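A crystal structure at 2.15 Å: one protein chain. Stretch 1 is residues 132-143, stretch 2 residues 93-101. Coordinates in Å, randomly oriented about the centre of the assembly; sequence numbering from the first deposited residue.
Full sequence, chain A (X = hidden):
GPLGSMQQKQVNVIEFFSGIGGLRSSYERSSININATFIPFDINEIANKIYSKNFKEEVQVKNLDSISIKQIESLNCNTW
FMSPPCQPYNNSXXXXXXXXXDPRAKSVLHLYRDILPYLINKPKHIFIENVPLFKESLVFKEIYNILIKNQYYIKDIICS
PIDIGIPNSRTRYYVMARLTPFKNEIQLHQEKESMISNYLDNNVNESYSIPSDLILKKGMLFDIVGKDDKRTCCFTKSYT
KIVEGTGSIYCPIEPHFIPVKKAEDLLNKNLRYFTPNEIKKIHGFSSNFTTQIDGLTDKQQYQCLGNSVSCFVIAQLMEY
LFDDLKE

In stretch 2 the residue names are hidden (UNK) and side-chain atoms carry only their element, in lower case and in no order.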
# COMPACT_ATOMS: atom_id res chain seq x y z
N PRO A 132 3.30 -5.48 9.38
CA PRO A 132 3.13 -5.63 10.83
C PRO A 132 4.45 -5.71 11.59
O PRO A 132 4.60 -5.04 12.62
CB PRO A 132 2.38 -6.96 10.94
CG PRO A 132 1.56 -7.01 9.70
CD PRO A 132 2.40 -6.38 8.62
N LEU A 133 5.40 -6.50 11.11
CA LEU A 133 6.67 -6.71 11.81
C LEU A 133 7.49 -5.43 11.95
O LEU A 133 8.39 -5.36 12.79
CB LEU A 133 7.50 -7.80 11.13
CG LEU A 133 7.04 -9.24 11.40
CD1 LEU A 133 7.87 -10.23 10.61
CD2 LEU A 133 7.10 -9.53 12.89
N PHE A 134 7.19 -4.43 11.14
CA PHE A 134 7.88 -3.14 11.22
C PHE A 134 7.70 -2.55 12.62
O PHE A 134 8.60 -1.91 13.15
CB PHE A 134 7.34 -2.18 10.17
CG PHE A 134 8.05 -0.85 10.13
CD1 PHE A 134 9.38 -0.77 9.75
CD2 PHE A 134 7.39 0.31 10.47
CE1 PHE A 134 10.03 0.44 9.71
CE2 PHE A 134 8.04 1.53 10.44
CZ PHE A 134 9.36 1.60 10.05
N LYS A 135 6.53 -2.78 13.20
CA LYS A 135 6.20 -2.29 14.53
C LYS A 135 7.21 -2.77 15.58
O LYS A 135 7.46 -2.08 16.57
CB LYS A 135 4.79 -2.73 14.92
CG LYS A 135 4.40 -2.40 16.36
CD LYS A 135 3.00 -2.90 16.67
CE LYS A 135 2.65 -2.65 18.13
NZ LYS A 135 2.73 -1.21 18.48
N GLU A 136 7.79 -3.94 15.35
CA GLU A 136 8.73 -4.53 16.31
C GLU A 136 10.19 -4.36 15.89
O GLU A 136 11.09 -4.83 16.59
CB GLU A 136 8.42 -6.01 16.51
CG GLU A 136 7.89 -6.36 17.90
CD GLU A 136 6.47 -5.88 18.12
OE1 GLU A 136 5.61 -6.15 17.25
OE2 GLU A 136 6.22 -5.22 19.15
N SER A 137 10.42 -3.69 14.77
CA SER A 137 11.78 -3.53 14.24
C SER A 137 12.61 -2.56 15.07
O SER A 137 12.07 -1.66 15.72
CB SER A 137 11.74 -3.07 12.78
OG SER A 137 11.21 -1.76 12.68
N LEU A 138 13.92 -2.75 15.05
CA LEU A 138 14.84 -1.81 15.69
C LEU A 138 14.80 -0.48 14.94
O LEU A 138 15.05 0.57 15.52
CB LEU A 138 16.26 -2.37 15.70
CG LEU A 138 16.51 -3.57 16.61
CD1 LEU A 138 17.90 -4.14 16.38
CD2 LEU A 138 16.30 -3.19 18.07
N VAL A 139 14.48 -0.55 13.65
CA VAL A 139 14.38 0.65 12.83
C VAL A 139 13.28 1.57 13.34
O VAL A 139 13.52 2.76 13.57
CB VAL A 139 14.10 0.30 11.36
CG1 VAL A 139 13.74 1.56 10.57
CG2 VAL A 139 15.30 -0.41 10.74
N PHE A 140 12.08 1.03 13.52
CA PHE A 140 10.97 1.84 14.00
C PHE A 140 11.12 2.23 15.46
O PHE A 140 10.70 3.31 15.87
CB PHE A 140 9.63 1.13 13.79
CG PHE A 140 8.45 1.92 14.30
CD1 PHE A 140 7.74 1.48 15.41
CD2 PHE A 140 8.08 3.10 13.69
CE1 PHE A 140 6.66 2.21 15.88
CE2 PHE A 140 7.01 3.83 14.17
CZ PHE A 140 6.30 3.39 15.26
N LYS A 141 11.72 1.35 16.26
CA LYS A 141 11.99 1.65 17.66
C LYS A 141 12.75 2.97 17.76
O LYS A 141 12.45 3.81 18.61
CB LYS A 141 12.79 0.53 18.32
CG LYS A 141 13.21 0.85 19.74
CD LYS A 141 14.13 -0.22 20.31
CE LYS A 141 14.67 0.17 21.68
NZ LYS A 141 13.59 0.32 22.69
N GLU A 142 13.72 3.14 16.87
CA GLU A 142 14.52 4.36 16.83
C GLU A 142 13.72 5.53 16.27
O GLU A 142 13.78 6.64 16.81
CB GLU A 142 15.79 4.13 16.00
CG GLU A 142 16.76 5.29 16.00
CD GLU A 142 18.05 4.97 15.26
OE1 GLU A 142 18.24 3.80 14.89
OE2 GLU A 142 18.86 5.90 15.05
N ILE A 143 12.97 5.28 15.20
CA ILE A 143 12.12 6.31 14.62
C ILE A 143 11.10 6.82 15.64
O ILE A 143 10.84 8.02 15.72
CB ILE A 143 11.38 5.79 13.37
CG1 ILE A 143 12.36 5.58 12.21
CG2 ILE A 143 10.28 6.75 12.96
CD1 ILE A 143 11.73 5.00 10.97
N UNK A 93 15.56 -11.60 9.49
CA UNK A 93 16.46 -10.46 9.56
C UNK A 93 16.41 -9.77 10.92
O UNK A 93 17.44 -9.36 11.45
c UNK A 93 16.38 -10.01 7.08
c UNK A 93 16.93 -8.15 8.67
c UNK A 93 15.99 -9.08 5.95
c UNK A 93 16.13 -9.42 8.47
N UNK A 94 15.21 -9.66 11.47
CA UNK A 94 15.02 -8.93 12.73
C UNK A 94 15.52 -9.69 13.95
O UNK A 94 16.01 -9.08 14.90
c UNK A 94 11.09 -6.91 13.85
s UNK A 94 11.34 -7.05 12.08
c UNK A 94 13.55 -8.53 12.90
c UNK A 94 13.12 -7.38 12.00
N UNK A 95 15.40 -11.01 13.94
CA UNK A 95 15.86 -11.82 15.07
C UNK A 95 17.39 -11.86 15.11
O UNK A 95 17.98 -12.26 16.11
c UNK A 95 15.30 -13.24 14.99
o UNK A 95 15.85 -13.95 13.89
N UNK A 96 18.01 -11.43 14.01
CA UNK A 96 19.46 -11.39 13.92
C UNK A 96 19.96 -9.96 14.09
O UNK A 96 21.16 -9.69 13.99
c UNK A 96 19.58 -13.39 12.35
c UNK A 96 19.70 -15.33 10.76
c UNK A 96 19.93 -11.94 12.57
n UNK A 96 18.21 -15.49 10.72
c UNK A 96 20.11 -13.89 11.01
N UNK A 97 19.03 -9.05 14.35
CA UNK A 97 19.34 -7.64 14.55
C UNK A 97 20.04 -7.06 13.32
O UNK A 97 20.97 -6.26 13.44
n UNK A 97 19.91 -10.07 18.36
c UNK A 97 18.77 -9.42 18.48
c UNK A 97 19.93 -8.45 16.88
c UNK A 97 20.22 -7.46 15.79
n UNK A 97 18.75 -8.44 17.60
c UNK A 97 20.65 -9.48 17.36
N UNK A 98 19.57 -7.46 12.14
CA UNK A 98 20.18 -7.05 10.89
C UNK A 98 19.34 -6.00 10.15
O UNK A 98 19.79 -5.43 9.16
c UNK A 98 22.73 -9.17 9.69
c UNK A 98 21.46 -9.23 10.52
c UNK A 98 22.43 -9.53 8.25
n UNK A 98 23.66 -9.53 7.40
c UNK A 98 20.42 -8.26 9.99
N UNK A 99 18.13 -5.77 10.63
CA UNK A 99 17.24 -4.80 10.01
C UNK A 99 17.77 -3.37 10.11
O UNK A 99 17.63 -2.57 9.19
c UNK A 99 15.83 -4.68 12.12
o UNK A 99 14.91 -4.00 12.63
c UNK A 99 15.83 -4.88 10.62
o UNK A 99 16.75 -5.19 12.79
N UNK A 100 18.39 -3.05 11.25
CA UNK A 100 18.91 -1.71 11.49
C UNK A 100 20.10 -1.40 10.59
O UNK A 100 20.42 -0.24 10.34
c UNK A 100 20.60 -2.26 13.27
c UNK A 100 19.31 -1.51 12.96
c UNK A 100 18.16 0.75 13.16
c UNK A 100 19.45 -0.02 13.29
N UNK A 101 20.76 -2.45 10.12
CA UNK A 101 21.93 -2.28 9.26
C UNK A 101 21.63 -2.62 7.81
O UNK A 101 22.50 -2.52 6.94
o UNK A 101 23.43 -3.51 12.12
c UNK A 101 23.54 -2.73 11.17
c UNK A 101 23.10 -3.13 9.78
n UNK A 101 24.04 -1.50 11.31

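Position 93 carries four side-chain carbons, forked at the first, with one arm two carbons long, and they are out of reach of stretch 1. That fork is isoleucine, I93, which takes no part in the contact; its backbone oxygen instead accepts from the backbone N of position 98, one of the backbone bonds of the turn that follows the helix.

Position 94 has two carbons, a sulfur and a final carbon, unbranched. Its CA-to-CB bond points toward stretch 1, and the chain lays its end on the backbone of the turn before the facing helix: the terminal carbon of 94 is 3.3 Å from L133 O and 3.4 Å from S137 N. The sulfur of 94 packs 4.0 Å from L133 CB. A sulfur inside the chain rather than at its end means methionine, M94, with chi angles m, t, p.

Position 95 shows one carbon and one oxygen, out of reach of stretch 1, hence serine, S95. At 96, four carbons in a row end in a nitrogen, likewise out of reach: lysine, K96, exposed.

Position 97 has one carbon leading to a five-membered ring of three carbons and two nitrogens. Its contact is slight, with CB of 97 lying 4.1 Å from L138 CD1. The ring is that of histidine, H97. The backbone has positive phi here, in a Schellman motif that ends the helix and redirects the chain.

Position 98 repeats the pattern of four carbons ending in nitrogen, and its CA-to-CB bond points away from stretch 1; it is lysine, K98.

Position 99 has two carbons, the second bearing two oxygens, and its CA-to-CB bond points toward stretch 1. One oxygen of 99 accepts a hydrogen bond from L138 N at 2.9 Å, with an N-H...acceptor angle of 136°, and sits 3.3 Å from S137 CB. The short carboxylate is aspartate, D99, and the accepting atom is OD2. In the first turn of a helix a backbone N-H has no carbonyl four residues back within the helix, so the carboxylate supplies the acceptor.

Position 100 has four carbons forked at the first, one arm two carbons long. Its CA-to-CB bond runs sideways, but the end of the chain comes nearer, bringing the tip of the longer arm of 100 to 3.9 Å from V139 CG2 and 3.5 Å from E142 OE1, while CB of 100 lies 4.2 Å from L138 CB. This is isoleucine again, I100.

Position 101, two carbons with one oxygen and one nitrogen on the second, makes no contact with stretch 1; it is asparagine, N101.

The contact joins one polar anchor to apolar packing. S137 caps its own helix, S137 OG accepting from F140 N at 3.0 Å and donating to F134 O at 2.7 Å, while D99 reaches across to L138 N. The helix start is thus served from within and from the partner stretch. M94 covers the preceding turn and I100 packs on the first helical residues. The design rule is economical: one directional bond at the helix start, with an unbranched and a branched apolar side chain, M94 and I100, packed beside it.

Stretch 2, residues 93-101: IMSKHKDIN
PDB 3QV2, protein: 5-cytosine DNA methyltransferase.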